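Local coordinates for hydrazine synthase alpha subunit (Candidatus Kuenenia stuttgartiensis, PDB 5C2V), which catalyses the second half-reaction of the hydrazine synthase complex, condensing hydroxylamine from the gamma subunit with ammonia to yield hydrazine, at residues D[480-485]-D[682-687]; D[200-205]-D[397-402]; D[24-29]-D[387-392]. All blocks are in the same frame, centred on the assembly; numbering follows the deposited sequence.

Overall arrangement
Contact 1 and contact 3 lie on opposite sides of the chain's centre, about 57 Å apart between centres, whereas contacts 2 and 3 are about 30 Å apart. Contacts 1 and 2 are buried; contact 3 is only partly so. Contact 1 joins the middle-domain family region to the cytochrome c region through small apolar groups. Contacts 2 and 3 share the chain run between strands 381-387 and 401-403: contact 3 holds its beginning against the run-in to strand 31-37, contact 2 its end against the exit of helix 196-201. Methyl packing beside local hydrogen bonds marks contact 2, while contact 3 adds a backbone bond just past the probable closing seam of the propeller.

Contact 1 (D[480-485]-D[682-687]); sequences VGAGAH and IAAYSR
A482 packs against I682 and A684 in a buried, apolar inter-domain contact: a type I turn, G481 to A484, from the middle-domain family region meets the short, weakly bonded strand 682-683 and its exit in the cytochrome c family region. A482 carries it. Its CB points at the other segment and touches two groups, A684 CB at 3.7 Å and I682 CG2 at 3.8 Å. In I682, CG1 is anti to the carbonyl carbon (chi1 -65°), an arrangement that puts CG2 anti to the backbone N, where it meets the alanine, while CD1 reaches toward the turn near G481 O. Y685 adds its hydroxyl end, with OH lying 4.1 Å from A482 CB, and G483 CA sits at the edge of its ring. The CB of A684 covers one face over the ring centre, and W767 meets the ring edge-to-face. Polar groups of segment 480-485 find partners elsewhere: G481 pairs through its backbone with S492, and H485, just after the turn, bonds through NE2 to N690 OD1. The pairing of the two regions thus rests on the fit of small apolar groups and a tyrosine end around one alanine, with hydrogen bonds made outside the two segments.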
loop_
_atom_site.group_PDB
_atom_site.type_symbol
_atom_site.label_atom_id
_atom_site.label_comp_id
_atom_site.label_asym_id
_atom_site.label_seq_id
_atom_site.Cartn_x
_atom_site.Cartn_y
_atom_site.Cartn_z
ATOM N N VAL D 480 -26.741 6.766 -2.641
ATOM C CA VAL D 480 -25.323 6.428 -2.588
ATOM C C VAL D 480 -24.718 6.818 -1.240
ATOM O O VAL D 480 -24.940 7.925 -0.750
ATOM C CB VAL D 480 -24.535 7.123 -3.719
ATOM C CG1 VAL D 480 -23.050 6.798 -3.620
ATOM C CG2 VAL D 480 -25.081 6.714 -5.076
ATOM N N GLY D 481 -23.962 5.902 -0.644
ATOM C CA GLY D 481 -23.296 6.168 0.618
ATOM C C GLY D 481 -24.168 5.880 1.825
ATOM O O GLY D 481 -23.951 6.431 2.903
ATOM N N ALA D 482 -25.156 5.011 1.643
ATOM C CA ALA D 482 -26.053 4.640 2.729
ATOM C C ALA D 482 -25.334 3.775 3.759
ATOM O O ALA D 482 -25.723 3.726 4.926
ATOM C CB ALA D 482 -27.275 3.915 2.184
ATOM N N GLY D 483 -24.287 3.089 3.314
ATOM C CA GLY D 483 -23.522 2.201 4.170
ATOM C C GLY D 483 -22.156 2.723 4.586
ATOM O O GLY D 483 -21.284 1.935 4.944
ATOM N N ALA D 484 -21.961 4.037 4.523
ATOM C CA ALA D 484 -20.659 4.646 4.812
ATOM C C ALA D 484 -20.105 4.267 6.189
ATOM O O ALA D 484 -18.893 4.283 6.404
ATOM C CB ALA D 484 -20.754 6.159 4.691
ATOM N N HIS D 485 -20.996 3.927 7.114
ATOM C CA HIS D 485 -20.594 3.486 8.444
ATOM C C HIS D 485 -20.158 2.022 8.428
ATOM O O HIS D 485 -19.560 1.528 9.384
ATOM C CB HIS D 485 -21.738 3.686 9.437
ATOM C CG HIS D 485 -23.005 2.987 9.050
ATOM N ND1 HIS D 485 -23.810 3.423 8.018
ATOM C CD2 HIS D 485 -23.606 1.886 9.556
ATOM C CE1 HIS D 485 -24.851 2.619 7.905
ATOM N NE2 HIS D 485 -24.752 1.677 8.827
ATOM N N ILE D 682 -29.991 8.460 7.392
ATOM C CA ILE D 682 -30.282 7.600 6.249
ATOM C C ILE D 682 -30.725 6.210 6.695
ATOM O O ILE D 682 -29.983 5.503 7.377
ATOM C CB ILE D 682 -29.060 7.462 5.318
ATOM C CG1 ILE D 682 -28.711 8.811 4.687
ATOM C CG2 ILE D 682 -29.331 6.432 4.234
ATOM C CD1 ILE D 682 -27.531 8.759 3.742
ATOM N N ALA D 683 -31.935 5.824 6.305
ATOM C CA ALA D 683 -32.454 4.500 6.625
ATOM C C ALA D 683 -32.449 3.615 5.383
ATOM O O ALA D 683 -33.229 3.825 4.452
ATOM C CB ALA D 683 -33.855 4.600 7.204
ATOM N N ALA D 684 -31.568 2.620 5.384
ATOM C CA ALA D 684 -31.368 1.749 4.232
ATOM C C ALA D 684 -31.698 0.306 4.577
ATOM O O ALA D 684 -32.609 -0.290 4.001
ATOM C CB ALA D 684 -29.937 1.856 3.725
ATOM N N TYR D 685 -30.949 -0.237 5.534
ATOM C CA TYR D 685 -31.013 -1.650 5.881
ATOM C C TYR D 685 -31.617 -1.887 7.258
ATOM O O TYR D 685 -31.922 -0.943 7.984
ATOM C CB TYR D 685 -29.610 -2.257 5.834
ATOM C CG TYR D 685 -28.753 -1.666 4.747
ATOM C CD1 TYR D 685 -28.946 -2.038 3.430
ATOM C CD2 TYR D 685 -27.727 -0.768 5.037
ATOM C CE1 TYR D 685 -28.175 -1.516 2.424
ATOM C CE2 TYR D 685 -26.943 -0.245 4.031
ATOM C CZ TYR D 685 -27.174 -0.624 2.728
ATOM O OH TYR D 685 -26.397 -0.109 1.720
ATOM N N SER D 686 -31.761 -3.157 7.621
ATOM C CA SER D 686 -32.346 -3.526 8.902
ATOM C C SER D 686 -31.288 -3.587 10.000
ATOM O O SER D 686 -30.122 -3.256 9.777
ATOM C CB SER D 686 -33.069 -4.870 8.795
ATOM O OG SER D 686 -32.180 -5.904 8.414
ATOM N N ARG D 687 -31.708 -4.014 11.187
ATOM C CA ARG D 687 -30.812 -4.109 12.333
ATOM C C ARG D 687 -29.775 -5.215 12.150
ATOM O O ARG D 687 -28.593 -5.024 12.440
ATOM C CB ARG D 687 -31.615 -4.349 13.614
ATOM C CG ARG D 687 -30.761 -4.602 14.846
ATOM C CD ARG D 687 -29.821 -3.438 15.111
ATOM N NE ARG D 687 -30.547 -2.209 15.411
ATOM C CZ ARG D 687 -29.985 -1.006 15.462
ATOM N NH1 ARG D 687 -28.687 -0.869 15.227
ATOM N NH2 ARG D 687 -30.720 0.061 15.745
#

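Contact 2 (D[200-205]-D[397-402]); sequences RITGHV and INTFTA
I201 and T202 meet T399 where an ST turn at T202 follows helix 196-201, a helix that comes in sequence between strands 186-191 and 209-211, both of the same antiparallel sheet. The other segment leads into the edge strand 401-403 of a small three-stranded antiparallel sheet. The closer-packed part is a cluster of three methyls. T399 CG2 stands 4.1 Å from T202 CG2 and 4.2 Å from I201 CG2, and the side chains of I201 and T399 cross at about a right angle. Next to the cluster, T202 OG1 lies 4.4 Å from A402 CB. In T399 the hydroxyl is anti to the backbone N (chi1 167°), which puts CG2 between the N and the carbonyl carbon, facing the helix end. OG1 then donates to T401 O at 2.9 Å, on a lone pair in the carbonyl plane; R189 NH2 is a further partner of that oxygen. On the helix side T202 OG1 accepts from H204 N at 3.2 Å with an angle of 155°, the ST turn itself, and is also bonded to I198 O. G203, with positive phi, carries the chain out of the helix. Beyond the methyls, R200 makes a salt bridge to E28 of the gamma subunit, and F400 meets F132 of that subunit edge-to-face; the gamma subunit thus reaches residues flanking the methyl cluster.

The looser side is at H204 and V205, both partly exposed. There the approach is through backbone, V205 O lying 4.1 Å from A402 O, while A402 pairs through its backbone with S207. The imidazole of H204 meets the ring of F406 and is held by its own neighbour: H204 ND1 donates to V205 O at 2.7 Å, with the oxygen in the ring plane.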
loop_
_atom_site.group_PDB
_atom_site.type_symbol
_atom_site.label_atom_id
_atom_site.label_comp_id
_atom_site.label_asym_id
_atom_site.label_seq_id
_atom_site.Cartn_x
_atom_site.Cartn_y
_atom_site.Cartn_z
ATOM N N ARG D 200 -18.321 -10.131 -45.746
ATOM C CA ARG D 200 -17.188 -10.473 -46.589
ATOM C C ARG D 200 -16.263 -11.411 -45.832
ATOM O O ARG D 200 -15.837 -12.437 -46.360
ATOM C CB ARG D 200 -16.441 -9.212 -47.039
ATOM C CG ARG D 200 -14.982 -9.441 -47.418
ATOM C CD ARG D 200 -14.435 -8.295 -48.262
ATOM N NE ARG D 200 -12.979 -8.331 -48.378
ATOM C CZ ARG D 200 -12.307 -9.155 -49.177
ATOM N NH1 ARG D 200 -12.955 -10.027 -49.936
ATOM N NH2 ARG D 200 -10.981 -9.110 -49.212
ATOM N N ILE D 201 -15.959 -11.053 -44.588
ATOM C CA ILE D 201 -15.077 -11.868 -43.761
ATOM C C ILE D 201 -15.726 -13.166 -43.267
ATOM O O ILE D 201 -15.206 -14.256 -43.508
ATOM C CB ILE D 201 -14.582 -11.071 -42.538
ATOM C CG1 ILE D 201 -13.897 -9.777 -42.988
ATOM C CG2 ILE D 201 -13.638 -11.914 -41.697
ATOM C CD1 ILE D 201 -13.400 -8.913 -41.847
ATOM N N THR D 202 -16.854 -13.046 -42.573
ATOM C CA THR D 202 -17.532 -14.203 -41.982
ATOM C C THR D 202 -18.453 -14.963 -42.939
ATOM O O THR D 202 -18.526 -16.190 -42.895
ATOM C CB THR D 202 -18.360 -13.792 -40.748
ATOM O OG1 THR D 202 -19.380 -12.865 -41.140
ATOM C CG2 THR D 202 -17.468 -13.154 -39.694
ATOM N N GLY D 203 -19.151 -14.232 -43.803
ATOM C CA GLY D 203 -20.175 -14.826 -44.644
ATOM C C GLY D 203 -21.585 -14.486 -44.192
ATOM O O GLY D 203 -22.562 -15.032 -44.705
ATOM N N HIS D 204 -21.684 -13.578 -43.225
ATOM C CA HIS D 204 -22.973 -13.093 -42.738
ATOM C C HIS D 204 -22.825 -11.657 -42.249
ATOM O O HIS D 204 -21.771 -11.280 -41.737
ATOM C CB HIS D 204 -23.499 -13.990 -41.614
ATOM C CG HIS D 204 -24.937 -13.748 -41.264
ATOM N ND1 HIS D 204 -25.369 -12.598 -40.639
ATOM C CD2 HIS D 204 -26.037 -14.516 -41.441
ATOM C CE1 HIS D 204 -26.675 -12.664 -40.454
ATOM N NE2 HIS D 204 -27.106 -13.818 -40.931
ATOM N N VAL D 205 -23.876 -10.858 -42.403
ATOM C CA VAL D 205 -23.849 -9.477 -41.935
ATOM C C VAL D 205 -23.710 -9.433 -40.417
ATOM O O VAL D 205 -24.087 -10.378 -39.722
ATOM C CB VAL D 205 -25.114 -8.702 -42.353
ATOM C CG1 VAL D 205 -25.164 -8.538 -43.864
ATOM C CG2 VAL D 205 -26.365 -9.400 -41.839
ATOM N N ILE D 397 -6.986 -9.825 -37.675
ATOM C CA ILE D 397 -7.110 -11.170 -37.128
ATOM C C ILE D 397 -8.471 -11.779 -37.455
ATOM O O ILE D 397 -9.485 -11.082 -37.462
ATOM C CB ILE D 397 -6.898 -11.165 -35.598
ATOM C CG1 ILE D 397 -5.657 -10.345 -35.235
ATOM C CG2 ILE D 397 -6.778 -12.584 -35.059
ATOM C CD1 ILE D 397 -4.377 -10.860 -35.858
ATOM N N ASN D 398 -8.481 -13.079 -37.734
ATOM C CA ASN D 398 -9.711 -13.792 -38.055
ATOM C C ASN D 398 -10.694 -13.831 -36.889
ATOM O O ASN D 398 -10.332 -14.205 -35.773
ATOM C CB ASN D 398 -9.390 -15.220 -38.503
ATOM C CG ASN D 398 -8.608 -15.262 -39.800
ATOM O OD1 ASN D 398 -9.186 -15.271 -40.886
ATOM N ND2 ASN D 398 -7.284 -15.292 -39.693
ATOM N N THR D 399 -11.938 -13.446 -37.156
ATOM C CA THR D 399 -12.982 -13.466 -36.137
ATOM C C THR D 399 -13.907 -14.668 -36.301
ATOM O O THR D 399 -14.370 -14.972 -37.399
ATOM C CB THR D 399 -13.826 -12.178 -36.163
ATOM O OG1 THR D 399 -15.003 -12.364 -35.366
ATOM C CG2 THR D 399 -14.237 -11.832 -37.587
ATOM N N PHE D 400 -14.152 -15.363 -35.196
ATOM C CA PHE D 400 -15.047 -16.512 -35.194
ATOM C C PHE D 400 -16.459 -16.162 -34.726
ATOM O O PHE D 400 -17.288 -17.047 -34.518
ATOM C CB PHE D 400 -14.448 -17.639 -34.354
ATOM C CG PHE D 400 -13.325 -18.358 -35.045
ATOM C CD1 PHE D 400 -12.032 -17.860 -35.008
ATOM C CD2 PHE D 400 -13.571 -19.515 -35.766
ATOM C CE1 PHE D 400 -11.002 -18.516 -35.660
ATOM C CE2 PHE D 400 -12.547 -20.175 -36.419
ATOM C CZ PHE D 400 -11.262 -19.675 -36.366
ATOM N N THR D 401 -16.722 -14.873 -34.525
ATOM C CA THR D 401 -18.076 -14.428 -34.208
ATOM C C THR D 401 -18.587 -13.372 -35.189
ATOM O O THR D 401 -17.854 -12.472 -35.603
ATOM C CB THR D 401 -18.174 -13.864 -32.773
ATOM O OG1 THR D 401 -19.486 -13.325 -32.559
ATOM C CG2 THR D 401 -17.139 -12.770 -32.544
ATOM N N ALA D 402 -19.857 -13.505 -35.558
ATOM C CA ALA D 402 -20.541 -12.560 -36.434
ATOM C C ALA D 402 -21.225 -11.468 -35.611
ATOM O O ALA D 402 -22.028 -10.695 -36.133
ATOM C CB ALA D 402 -21.541 -13.275 -37.327
#

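Contact 3 (D[24-29]-D[387-392]); sequences EVQGPV and PVYVKY
V390 N donates to Q26 O at 3.1 Å, on a lone pair in the carbonyl plane and with an N-H...O angle of 149°. The same two residues meet again through a CA-H...O contact, Q26 CA lying 3.3 Å from V390 O; both links join the one residue pair, and the segments run antiparallel. Side chains extend the contact to both ends. V25 divides its methyls: CG1 packs on Y392 CB at 3.7 Å, at the edge of that ring, and CG2 meets V390 CG1 at 4.0 Å, the two side chains crossing at about a right angle. In the middle, Q26 CG is anti to the backbone N (chi1 179°) and comes obliquely to Y389 CD2. At the far end V29 does likewise with two branches, CG2 reaching Y389 CB at 4.0 Å and CG1 reaching P387 CB at 4.0 Å.

Around these groups lies a second shell. L343 and Y341 pack on both P387 and Y389; K391, a neighbour on the same segment, bonds through NZ to Y341 OH, with T84 OG1 a weak second partner. Y392 lies against Y18, M21 and S22 of helix 18-25, and R20 of the gamma subunit packs on it too. Backbone bonding continues from V388 to Q31, where strand 31-37 runs antiparallel to strand 381-387. That pairing places a strand from late in the propeller beside one from its start, consistent with completing a four-stranded blade; the contact prolongs the seam just past the strand ends, as in the "velcro" ring closure of a six-bladed beta-propeller.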
loop_
_atom_site.group_PDB
_atom_site.type_symbol
_atom_site.label_atom_id
_atom_site.label_comp_id
_atom_site.label_asym_id
_atom_site.label_seq_id
_atom_site.Cartn_x
_atom_site.Cartn_y
_atom_site.Cartn_z
ATOM N N GLU D 24 8.789 4.162 -43.366
ATOM C CA GLU D 24 8.904 4.431 -44.799
ATOM C C GLU D 24 7.615 4.963 -45.425
ATOM O O GLU D 24 7.647 5.848 -46.280
ATOM C CB GLU D 24 9.342 3.162 -45.537
ATOM C CG GLU D 24 10.689 2.621 -45.087
ATOM C CD GLU D 24 10.912 1.170 -45.482
ATOM O OE1 GLU D 24 9.931 0.486 -45.842
ATOM O OE2 GLU D 24 12.074 0.714 -45.425
ATOM N N VAL D 25 6.482 4.409 -45.004
ATOM C CA VAL D 25 5.205 4.686 -45.654
ATOM C C VAL D 25 4.592 5.998 -45.169
ATOM O O VAL D 25 3.624 6.493 -45.747
ATOM C CB VAL D 25 4.202 3.534 -45.420
ATOM C CG1 VAL D 25 3.562 3.654 -44.045
ATOM C CG2 VAL D 25 3.140 3.511 -46.512
ATOM N N GLN D 26 5.168 6.560 -44.110
ATOM C CA GLN D 26 4.663 7.794 -43.514
ATOM C C GLN D 26 4.605 8.959 -44.499
ATOM O O GLN D 26 3.524 9.434 -44.851
ATOM C CB GLN D 26 5.525 8.189 -42.317
ATOM C CG GLN D 26 5.082 9.475 -41.648
ATOM C CD GLN D 26 6.200 10.139 -40.879
ATOM O OE1 GLN D 26 6.132 10.279 -39.658
ATOM N NE2 GLN D 26 7.238 10.558 -41.593
ATOM N N GLY D 27 5.773 9.419 -44.934
ATOM C CA GLY D 27 5.863 10.589 -45.789
ATOM C C GLY D 27 5.997 11.853 -44.962
ATOM O O GLY D 27 5.827 11.818 -43.745
ATOM N N PRO D 28 6.311 12.981 -45.619
ATOM C CA PRO D 28 6.463 14.270 -44.932
ATOM C C PRO D 28 5.158 14.756 -44.305
ATOM O O PRO D 28 4.082 14.444 -44.816
ATOM C CB PRO D 28 6.908 15.217 -46.055
ATOM C CG PRO D 28 7.449 14.325 -47.125
ATOM C CD PRO D 28 6.625 13.080 -47.054
ATOM N N VAL D 29 5.256 15.506 -43.211
ATOM C CA VAL D 29 4.069 16.050 -42.556
ATOM C C VAL D 29 4.029 17.573 -42.648
ATOM O O VAL D 29 4.791 18.262 -41.969
ATOM C CB VAL D 29 4.018 15.639 -41.069
ATOM C CG1 VAL D 29 2.827 16.287 -40.375
ATOM C CG2 VAL D 29 3.972 14.125 -40.933
ATOM N N PRO D 387 -1.471 14.543 -36.461
ATOM C CA PRO D 387 -0.808 14.962 -37.701
ATOM C C PRO D 387 -1.253 14.132 -38.899
ATOM O O PRO D 387 -1.576 12.955 -38.739
ATOM C CB PRO D 387 0.674 14.733 -37.398
ATOM C CG PRO D 387 0.679 13.649 -36.378
ATOM C CD PRO D 387 -0.529 13.906 -35.524
ATOM N N VAL D 388 -1.276 14.737 -40.083
ATOM C CA VAL D 388 -1.680 14.008 -41.276
ATOM C C VAL D 388 -0.467 13.343 -41.927
ATOM O O VAL D 388 0.603 13.945 -42.053
ATOM C CB VAL D 388 -2.417 14.924 -42.296
ATOM C CG1 VAL D 388 -3.528 15.697 -41.600
ATOM C CG2 VAL D 388 -1.463 15.884 -42.992
ATOM N N TYR D 389 -0.649 12.079 -42.301
ATOM C CA TYR D 389 0.374 11.278 -42.966
ATOM C C TYR D 389 -0.201 9.908 -43.289
ATOM O O TYR D 389 -1.233 9.515 -42.741
ATOM C CB TYR D 389 1.635 11.133 -42.101
ATOM C CG TYR D 389 1.460 10.309 -40.843
ATOM C CD1 TYR D 389 0.978 10.883 -39.673
ATOM C CD2 TYR D 389 1.797 8.962 -40.819
ATOM C CE1 TYR D 389 0.827 10.133 -38.518
ATOM C CE2 TYR D 389 1.652 8.206 -39.672
ATOM C CZ TYR D 389 1.164 8.795 -38.525
ATOM O OH TYR D 389 1.016 8.042 -37.382
ATOM N N VAL D 390 0.468 9.179 -44.173
ATOM C CA VAL D 390 -0.001 7.856 -44.559
ATOM C C VAL D 390 0.392 6.822 -43.511
ATOM O O VAL D 390 1.573 6.628 -43.224
ATOM C CB VAL D 390 0.554 7.436 -45.931
ATOM C CG1 VAL D 390 0.042 6.055 -46.308
ATOM C CG2 VAL D 390 0.170 8.459 -46.990
ATOM N N LYS D 391 -0.610 6.161 -42.940
ATOM C CA LYS D 391 -0.377 5.169 -41.899
ATOM C C LYS D 391 -0.372 3.756 -42.461
ATOM O O LYS D 391 -1.256 3.383 -43.233
ATOM C CB LYS D 391 -1.440 5.279 -40.805
ATOM C CG LYS D 391 -1.381 6.564 -40.011
ATOM C CD LYS D 391 -2.505 6.622 -38.999
ATOM C CE LYS D 391 -2.430 7.889 -38.178
ATOM N NZ LYS D 391 -3.565 7.984 -37.222
ATOM N N TYR D 392 0.626 2.973 -42.068
ATOM C CA TYR D 392 0.673 1.570 -42.447
ATOM C C TYR D 392 -0.453 0.823 -41.746
ATOM O O TYR D 392 -0.858 1.190 -40.642
ATOM C CB TYR D 392 2.028 0.954 -42.099
ATOM C CG TYR D 392 2.281 -0.370 -42.782
ATOM C CD1 TYR D 392 2.636 -0.421 -44.124
ATOM C CD2 TYR D 392 2.166 -1.567 -42.089
ATOM C CE1 TYR D 392 2.869 -1.625 -44.757
ATOM C CE2 TYR D 392 2.397 -2.779 -42.714
ATOM C CZ TYR D 392 2.748 -2.802 -44.047
ATOM O OH TYR D 392 2.980 -4.004 -44.674
#